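Probable cell division protein WhiA (Thermotoga maritima, PDB 3HYI) probably takes part in cell division and chromosome segregation as a DNA-binding protein that joins a degenerate LAGLIDADG homing endonuclease domain to a helix-turn-helix domain. Local coordinates at residues F9-K14 / S55-R60; E15-V20 / E183-Q188. One frame throughout, in Å; residues are numbered along the deposited sequence.

Interaction 1 of 2, residues F9-K14 / S55-R60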
loop_
_atom_site.group_PDB
_atom_site.type_symbol
_atom_site.label_atom_id
_atom_site.label_comp_id
_atom_site.label_asym_id
_atom_site.label_seq_id
_atom_site.Cartn_x
_atom_site.Cartn_y
_atom_site.Cartn_z
ATOM N N PHE A 9 12.030 -4.126 -5.098
ATOM C CA PHE A 9 11.018 -3.652 -6.025
ATOM C C PHE A 9 11.413 -2.311 -6.640
ATOM O O PHE A 9 11.171 -2.054 -7.820
ATOM C CB PHE A 9 9.704 -3.498 -5.272
ATOM C CG PHE A 9 8.552 -3.157 -6.144
ATOM C CD1 PHE A 9 7.822 -4.160 -6.761
ATOM C CD2 PHE A 9 8.188 -1.838 -6.349
ATOM C CE1 PHE A 9 6.751 -3.853 -7.570
ATOM C CE2 PHE A 9 7.117 -1.523 -7.154
ATOM C CZ PHE A 9 6.397 -2.530 -7.769
ATOM N N SER A 10 12.011 -1.466 -5.807
ATOM C CA SER A 10 12.450 -0.133 -6.199
ATOM C C SER A 10 13.511 -0.170 -7.293
ATOM O O SER A 10 13.416 0.561 -8.276
ATOM C CB SER A 10 13.011 0.602 -4.979
ATOM O OG SER A 10 13.078 1.996 -5.210
ATOM N N GLU A 11 14.527 -1.013 -7.111
ATOM C CA GLU A 11 15.594 -1.153 -8.105
ATOM C C GLU A 11 15.066 -1.735 -9.417
ATOM O O GLU A 11 15.558 -1.386 -10.486
ATOM C CB GLU A 11 16.737 -2.016 -7.556
ATOM C CG GLU A 11 17.985 -2.125 -8.464
ATOM C CD GLU A 11 18.733 -0.810 -8.666
ATOM O OE1 GLU A 11 18.401 0.201 -8.009
ATOM O OE2 GLU A 11 19.673 -0.794 -9.490
ATOM N N GLU A 12 14.067 -2.613 -9.332
ATOM C CA GLU A 12 13.413 -3.159 -10.527
ATOM C C GLU A 12 12.728 -2.071 -11.359
ATOM O O GLU A 12 12.771 -2.105 -12.589
ATOM C CB GLU A 12 12.400 -4.242 -10.148
ATOM C CG GLU A 12 13.032 -5.568 -9.789
ATOM C CD GLU A 12 11.999 -6.632 -9.480
ATOM O OE1 GLU A 12 12.003 -7.674 -10.163
ATOM O OE2 GLU A 12 11.175 -6.423 -8.563
ATOM N N ILE A 13 12.093 -1.118 -10.680
ATOM C CA ILE A 13 11.536 0.065 -11.337
ATOM C C ILE A 13 12.644 0.888 -11.990
ATOM O O ILE A 13 12.519 1.303 -13.138
ATOM C CB ILE A 13 10.763 0.956 -10.336
ATOM C CG1 ILE A 13 9.475 0.264 -9.890
ATOM C CG2 ILE A 13 10.425 2.313 -10.950
ATOM C CD1 ILE A 13 9.058 0.657 -8.505
ATOM N N LYS A 14 13.729 1.114 -11.256
ATOM C CA LYS A 14 14.844 1.920 -11.757
ATOM C C LYS A 14 15.567 1.290 -12.955
ATOM O O LYS A 14 16.089 2.007 -13.807
ATOM C CB LYS A 14 15.828 2.232 -10.625
ATOM C CG LYS A 14 15.251 3.200 -9.613
ATOM C CD LYS A 14 16.225 3.555 -8.515
ATOM C CE LYS A 14 15.573 4.496 -7.514
ATOM N NZ LYS A 14 16.549 5.106 -6.580
ATOM N N SER A 55 22.200 3.186 -6.144
ATOM C CA SER A 55 21.568 2.373 -7.179
ATOM C C SER A 55 22.509 2.166 -8.364
ATOM O O SER A 55 23.131 3.116 -8.843
ATOM C CB SER A 55 20.284 3.052 -7.648
ATOM O OG SER A 55 19.688 2.346 -8.720
ATOM N N PHE A 56 22.612 0.923 -8.828
ATOM C CA PHE A 56 23.366 0.608 -10.044
ATOM C C PHE A 56 22.612 1.051 -11.293
ATOM O O PHE A 56 23.228 1.465 -12.272
ATOM C CB PHE A 56 23.685 -0.886 -10.130
ATOM C CG PHE A 56 24.759 -1.324 -9.179
ATOM C CD1 PHE A 56 24.445 -2.051 -8.035
ATOM C CD2 PHE A 56 26.086 -1.000 -9.420
ATOM C CE1 PHE A 56 25.438 -2.451 -7.158
ATOM C CE2 PHE A 56 27.082 -1.394 -8.544
ATOM C CZ PHE A 56 26.758 -2.118 -7.412
ATOM N N ALA A 57 21.284 0.952 -11.261
ATOM C CA ALA A 57 20.450 1.467 -12.348
ATOM C C ALA A 57 20.675 2.971 -12.515
ATOM O O ALA A 57 20.853 3.457 -13.632
ATOM C CB ALA A 57 18.981 1.179 -12.079
ATOM N N ALA A 58 20.670 3.694 -11.396
ATOM C CA ALA A 58 20.950 5.133 -11.393
ATOM C C ALA A 58 22.353 5.448 -11.920
ATOM O O ALA A 58 22.530 6.392 -12.684
ATOM C CB ALA A 58 20.775 5.706 -9.994
ATOM N N SER A 59 23.339 4.651 -11.515
ATOM C CA SER A 59 24.726 4.846 -11.952
ATOM C C SER A 59 24.865 4.667 -13.463
ATOM O O SER A 59 25.557 5.442 -14.124
ATOM C CB SER A 59 25.665 3.870 -11.232
ATOM O OG SER A 59 25.497 3.931 -9.825
ATOM N N ARG A 60 24.204 3.645 -13.998
ATOM C CA ARG A 60 24.215 3.372 -15.436
ATOM C C ARG A 60 23.501 4.450 -16.250
ATOM O O ARG A 60 23.932 4.781 -17.353
ATOM C CB ARG A 60 23.578 2.017 -15.725
ATOM C CG ARG A 60 24.421 0.846 -15.272
ATOM C CD ARG A 60 23.968 -0.440 -15.929
ATOM N NE ARG A 60 24.948 -1.501 -15.724
ATOM C CZ ARG A 60 24.967 -2.344 -14.695
ATOM N NH1 ARG A 60 24.048 -2.281 -13.739
ATOM N NH2 ARG A 60 25.922 -3.261 -14.626
#

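Interaction 2 of 2, residues E15-V20 / E183-Q188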
loop_
_atom_site.group_PDB
_atom_site.type_symbol
_atom_site.label_atom_id
_atom_site.label_comp_id
_atom_site.label_asym_id
_atom_site.label_seq_id
_atom_site.Cartn_x
_atom_site.Cartn_y
_atom_site.Cartn_z
ATOM N N GLU A 15 15.585 -0.041 -13.023
ATOM C CA GLU A 15 16.149 -0.750 -14.178
ATOM C C GLU A 15 15.396 -0.464 -15.481
ATOM O O GLU A 15 16.002 -0.423 -16.549
ATOM C CB GLU A 15 16.173 -2.260 -13.925
ATOM C CG GLU A 15 17.263 -2.707 -12.962
ATOM C CD GLU A 15 17.161 -4.169 -12.595
ATOM O OE1 GLU A 15 16.047 -4.735 -12.666
ATOM O OE2 GLU A 15 18.200 -4.759 -12.229
ATOM N N GLU A 16 14.079 -0.274 -15.392
ATOM C CA GLU A 16 13.267 0.088 -16.562
ATOM C C GLU A 16 13.638 1.455 -17.141
ATOM O O GLU A 16 13.389 1.721 -18.316
ATOM C CB GLU A 16 11.770 0.090 -16.217
ATOM C CG GLU A 16 11.144 -1.289 -16.089
ATOM C CD GLU A 16 9.622 -1.265 -16.202
ATOM O OE1 GLU A 16 9.088 -0.543 -17.072
ATOM O OE2 GLU A 16 8.958 -1.981 -15.427
ATOM N N LEU A 17 14.224 2.317 -16.313
ATOM C CA LEU A 17 14.521 3.693 -16.702
ATOM C C LEU A 17 15.917 3.904 -17.297
ATOM O O LEU A 17 16.201 4.977 -17.823
ATOM C CB LEU A 17 14.336 4.612 -15.497
ATOM C CG LEU A 17 12.951 4.571 -14.844
ATOM C CD1 LEU A 17 12.908 5.478 -13.622
ATOM C CD2 LEU A 17 11.868 4.962 -15.845
ATOM N N VAL A 18 16.776 2.890 -17.227
ATOM C CA VAL A 18 18.175 3.030 -17.649
ATOM C C VAL A 18 18.326 3.381 -19.138
ATOM O O VAL A 18 19.249 4.109 -19.508
ATOM C CB VAL A 18 18.994 1.748 -17.319
ATOM C CG1 VAL A 18 20.399 1.822 -17.910
ATOM C CG2 VAL A 18 19.068 1.543 -15.815
ATOM N N ASN A 19 17.420 2.873 -19.975
ATOM C CA ASN A 19 17.479 3.087 -21.427
ATOM C C ASN A 19 16.283 3.850 -22.013
ATOM O O ASN A 19 16.047 3.799 -23.220
ATOM C CB ASN A 19 17.638 1.743 -22.144
ATOM C CG ASN A 19 18.969 1.085 -21.850
ATOM O OD1 ASN A 19 20.026 1.648 -22.135
ATOM N ND2 ASN A 19 18.925 -0.114 -21.277
ATOM N N VAL A 20 15.541 4.561 -21.165
ATOM C CA VAL A 20 14.485 5.467 -21.628
ATOM C C VAL A 20 15.096 6.491 -22.602
ATOM O O VAL A 20 16.230 6.913 -22.408
ATOM C CB VAL A 20 13.804 6.186 -20.430
ATOM C CG1 VAL A 20 13.011 7.411 -20.888
ATOM C CG2 VAL A 20 12.904 5.216 -19.677
ATOM N N GLU A 183 4.545 6.344 -14.774
ATOM C CA GLU A 183 4.319 6.338 -16.217
ATOM C C GLU A 183 4.873 7.599 -16.886
ATOM O O GLU A 183 5.429 7.527 -17.978
ATOM C CB GLU A 183 2.834 6.183 -16.543
ATOM C CG GLU A 183 2.577 6.014 -18.037
ATOM C CD GLU A 183 1.190 5.505 -18.359
ATOM O OE1 GLU A 183 0.376 5.309 -17.428
ATOM O OE2 GLU A 183 0.909 5.306 -19.558
ATOM N N ALA A 184 4.716 8.743 -16.224
ATOM C CA ALA A 184 5.259 10.008 -16.722
ATOM C C ALA A 184 6.768 9.919 -16.967
ATOM O O ALA A 184 7.255 10.376 -18.001
ATOM C CB ALA A 184 4.943 11.143 -15.749
ATOM N N ILE A 185 7.496 9.313 -16.029
ATOM C CA ILE A 185 8.960 9.195 -16.136
ATOM C C ILE A 185 9.438 7.998 -16.979
ATOM O O ILE A 185 10.641 7.823 -17.181
ATOM C CB ILE A 185 9.655 9.208 -14.740
ATOM C CG1 ILE A 185 9.312 7.959 -13.915
ATOM C CG2 ILE A 185 9.276 10.481 -13.975
ATOM C CD1 ILE A 185 9.987 7.925 -12.557
ATOM N N GLY A 186 8.506 7.182 -17.472
ATOM C CA GLY A 186 8.822 6.169 -18.487
ATOM C C GLY A 186 8.792 4.710 -18.060
ATOM O O GLY A 186 9.253 3.845 -18.804
ATOM N N VAL A 187 8.249 4.422 -16.878
ATOM C CA VAL A 187 8.041 3.033 -16.455
ATOM C C VAL A 187 6.900 2.440 -17.286
ATOM O O VAL A 187 5.923 3.131 -17.576
ATOM C CB VAL A 187 7.707 2.925 -14.948
ATOM C CG1 VAL A 187 7.486 1.471 -14.545
ATOM C CG2 VAL A 187 8.816 3.542 -14.106
ATOM N N GLN A 188 7.039 1.172 -17.678
ATOM C CA GLN A 188 6.062 0.520 -18.557
ATOM C C GLN A 188 5.605 -0.846 -18.045
ATOM O O GLN A 188 4.438 -1.009 -17.682
ATOM C CB GLN A 188 6.617 0.405 -19.983
ATOM C CG GLN A 188 6.515 1.700 -20.788
ATOM C CD GLN A 188 5.076 2.071 -21.124
ATOM O OE1 GLN A 188 4.346 1.286 -21.732
ATOM N NE2 GLN A 188 4.665 3.273 -20.730
#

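Interaction 1 of 2, residues F9-K14 / S55-R60
Glu11 meets the start of helix 56-68 with both carboxylate oxygens, each using its syn lone pair. Ser55 OG donates to Glu11 OE1 at 2.6 Å, while Ala57 N reaches Glu11 OE2 at 3.0 Å with an N-H...O angle of 157°. Glu11 has CG anti to the backbone N and bends at chi2 (65°), which brings CD within reach of Ser55 OG. Beside this fork, Lys14 CB lies 3.6 Å from Ala57 CB, and the same methyl is 3.5 Å from Lys14 O. Further out, Lys14 CD passes Ser55 OG at 3.7 Å. The axes of 9-14 and 56-60 approach to 9.3 Å at 20°, nearly parallel, which sets this part of helix 9-16 beside the first turn of helix 56-68, in the first LAGLIDADG-like part of the N-terminal domain. Ser55 is the N-cap of that helix: its OG also accepts from Ala58 N at 3.2 Å, so one hydroxyl serves both the cap and the carboxylate. The negative Glu11 beside this N-terminus would probably interact favourably with the helix dipole. Lys14 NZ continues to the carbonyls of Leu120 and Gly123 and makes a cation-pi contact with Phe119, while Ser10 OG accepts from Met125 N on strand 123-125.

Interaction 2 of 2, residues E15-V20 / E183-Q188
Gln188 N donates the contact's single hydrogen bond to Glu16 OE1 at 2.7 Å, nearly straight at 167°. The N-H arrives on the syn side of the carboxylate, 21° out of its plane. Glu16 reaches across with CG anti to the carbonyl carbon (chi1 -75°) and the chain extended beyond it. Glu16 OE2 takes a further hydrogen bond from Lys190 N, and OE1 a weak one from Arg189 N, so the carboxylate gathers backbone N-H groups where helix 189-201 begins. Val187 CG1 packs 3.6 Å from Glu16 OE1, the two side chains crossing at about a right angle. An alanine in place of Glu16 would probably leave the N-H groups of Gln188 and Lys190 without their carboxylate partner and open a gap beside Val187. The exit from helix 175-184, in the second LAGLIDADG-like part of the N-terminal domain, is a Schellman motif in which Gly186 has positive phi. A side chain there would collide with the preceding carbonyl O and crowd Val20 CG2, which lies 4.0 Å from Gly186 O. Apolar contacts centre on Leu17, whose two methyls divide the work: Leu17 CD1 meets Ile185 CD1 at 4.0 Å, and CD2 meets Val187 CG2 at 3.8 Å. Leu17 CD2 also comes within 3.4 Å of Ile185 O, a carbonyl that accepts from Arg116 NH1. Leu120 of helix 108-122 borders Leu17, and Leu115 and Phe119 border Ile185.

How the interactions relate
From the N terminus, helix 9-16 enters first and supplies residues to both contacts. Interaction 1 closes a loop of 40 intervening residues by returning to the start of helix 56-68; interaction 2 spans 162 residues to the end of helix 175-184. Their segments alternate along the sequence, so the two closures cross rather than nest. Their centres lie about 10 Å apart, and they touch directly: Ala57 O is 3.4 Å from Val18 CG2, and Ile13 CG2 is 3.7 Å from Val187 CG2. The N-terminal segment thereby bridges the two LAGLIDADG-like parts of the N-terminal domain, each with its own four-stranded antiparallel sheet, with 55-60 in the first and 183-188 in the second.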